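C-domain type II peptide synthetase (Streptomyces globisporus, PDB 4ZNM) is a condensation-domain protein of the nonribosomal peptide synthetase family, whose two lobes share the chloramphenicol-acetyltransferase-like fold. Local coordinates at residues A[162-166]-A[374-378]. Residues are numbered along the deposited sequence; the frame is centred on the assembly and turned at random.
Sequences AWAMH and VHAPA
Trp163 and His166 both turn CG away from the backbone N (chi1 178° and 169°), and this sends their rings out on the two sides of Pro377, which fits between them. CG of Pro377 stands almost exactly over the middle of the six-membered ring of Trp163, 3.3 Å from its centroid, a close CH-pi contact. The same carbon lies over a face of His166, offset toward the rim and nearest CD2 of that ring at 3.4 Å. CD of Pro377 adds to the grip on the indole, 3.4 Å from CD2 of Trp163. At the CE3-CZ3 side of the six-membered ring, NE2 and CD2 of His375 come close, with the imidazole nearly parallel (planes at 11°) but slid apart so that the rings barely overlap. At the start of the helix, Ala162 CB meets Val374 CG1 at 3.5 Å.

The backbones are joined through water. Trp163 N donates to a water 3.0 Å away, and the water in turn donates a hydrogen bond to His375 O at 2.8 Å; Trp163 N and His375 O lie close to each other, but the angle is too poor for a direct hydrogen bond. The indole is also held from outside, since Trp163 NE1 donates to the carbonyl O of Glu304.

Helix 162-180 starts here, just after the HHxxxD sequence characteristic of condensation domains, and the Asp161 side chain accepts a bond from Ala164 N. The 374-378 segment leaves strand 366-373 of the five-stranded sheet on its way to strand 383-385 of the six-stranded one, so the contact lies where the chain crosses between the lobes. With a proline between two rings and a single water bridging the main chains, the interface is probably held chiefly by dispersion and CH-pi attraction; no salt bridge joins the two segments.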
loop_
_atom_site.group_PDB
_atom_site.type_symbol
_atom_site.label_atom_id
_atom_site.label_comp_id
_atom_site.label_asym_id
_atom_site.label_seq_id
_atom_site.Cartn_x
_atom_site.Cartn_y
_atom_site.Cartn_z
ATOM N N ALA A 162 3.612 -3.184 1.966
ATOM C CA ALA A 162 2.699 -4.163 2.586
ATOM C C ALA A 162 3.343 -5.542 2.672
ATOM O O ALA A 162 3.286 -6.202 3.716
ATOM C CB ALA A 162 1.384 -4.224 1.843
ATOM N N TRP A 163 4.016 -5.956 1.614
ATOM C CA TRP A 163 4.655 -7.276 1.590
ATOM C C TRP A 163 5.739 -7.340 2.663
ATOM O O TRP A 163 5.864 -8.336 3.407
ATOM C CB TRP A 163 5.227 -7.569 0.185
ATOM C CG TRP A 163 5.961 -8.875 0.040
ATOM C CD1 TRP A 163 7.159 -9.193 0.570
ATOM C CD2 TRP A 163 5.553 -10.013 -0.734
ATOM N NE1 TRP A 163 7.526 -10.453 0.196
ATOM C CE2 TRP A 163 6.558 -10.982 -0.604
ATOM C CE3 TRP A 163 4.430 -10.307 -1.507
ATOM C CZ2 TRP A 163 6.484 -12.225 -1.226
ATOM C CZ3 TRP A 163 4.353 -11.543 -2.121
ATOM C CH2 TRP A 163 5.374 -12.489 -1.974
ATOM N N ALA A 164 6.484 -6.251 2.802
ATOM C CA ALA A 164 7.523 -6.178 3.834
ATOM C C ALA A 164 6.950 -6.303 5.237
ATOM O O ALA A 164 7.590 -6.875 6.107
ATOM C CB ALA A 164 8.322 -4.857 3.721
HETATM N N MSE A 165 5.765 -5.741 5.466
HETATM C CA MSE A 165 5.136 -5.785 6.794
HETATM C C MSE A 165 4.741 -7.250 7.126
HETATM O O MSE A 165 4.873 -7.709 8.243
HETATM C CB MSE A 165 3.898 -4.885 6.857
HETATM C CG MSE A 165 4.177 -3.397 6.855
HETATM SE SE MSE A 165 5.082 -2.787 8.447
HETATM C CE MSE A 165 3.900 -3.522 9.782
ATOM N N HIS A 166 4.279 -7.974 6.133
ATOM C CA HIS A 166 3.983 -9.404 6.316
ATOM C C HIS A 166 5.281 -10.138 6.716
ATOM O O HIS A 166 5.284 -10.901 7.690
ATOM C CB HIS A 166 3.366 -9.970 5.068
ATOM C CG HIS A 166 3.272 -11.459 5.065
ATOM N ND1 HIS A 166 2.088 -12.130 5.295
ATOM C CD2 HIS A 166 4.216 -12.416 4.866
ATOM C CE1 HIS A 166 2.305 -13.433 5.234
ATOM N NE2 HIS A 166 3.589 -13.634 4.979
ATOM N N VAL A 374 -3.353 -4.381 -2.777
ATOM C CA VAL A 374 -2.302 -4.660 -1.829
ATOM C C VAL A 374 -1.613 -5.953 -2.215
ATOM O O VAL A 374 -2.261 -6.972 -2.445
ATOM C CB VAL A 374 -2.866 -4.764 -0.396
ATOM C CG1 VAL A 374 -1.774 -5.144 0.578
ATOM C CG2 VAL A 374 -3.464 -3.464 0.022
ATOM N N HIS A 375 -0.292 -5.909 -2.260
ATOM C CA HIS A 375 0.505 -7.069 -2.609
ATOM C C HIS A 375 1.171 -7.631 -1.358
ATOM O O HIS A 375 2.028 -7.002 -0.732
ATOM C CB HIS A 375 1.549 -6.697 -3.663
ATOM C CG HIS A 375 2.469 -7.820 -4.013
ATOM N ND1 HIS A 375 2.130 -8.820 -4.901
ATOM C CD2 HIS A 375 3.722 -8.104 -3.586
ATOM C CE1 HIS A 375 3.133 -9.674 -5.001
ATOM N NE2 HIS A 375 4.112 -9.263 -4.213
ATOM N N ALA A 376 0.755 -8.819 -0.975
ATOM C CA ALA A 376 1.260 -9.432 0.239
ATOM C C ALA A 376 1.196 -10.945 0.076
ATOM O O ALA A 376 0.286 -11.445 -0.570
ATOM C CB ALA A 376 0.449 -8.973 1.444
ATOM N N PRO A 377 2.167 -11.677 0.639
ATOM C CA PRO A 377 2.125 -13.127 0.421
ATOM C C PRO A 377 0.770 -13.746 0.805
ATOM O O PRO A 377 0.046 -13.215 1.671
ATOM C CB PRO A 377 3.256 -13.646 1.315
ATOM C CG PRO A 377 4.186 -12.499 1.442
ATOM C CD PRO A 377 3.309 -11.285 1.479
ATOM N N ALA A 378 0.427 -14.849 0.139
ATOM C CA ALA A 378 -0.858 -15.511 0.340
ATOM C C ALA A 378 -0.969 -16.081 1.756
ATOM O O ALA A 378 -0.021 -16.693 2.267
ATOM C CB ALA A 378 -1.043 -16.617 -0.694
HETATM O O HOH W 1 3.639 -4.774 -1.158
#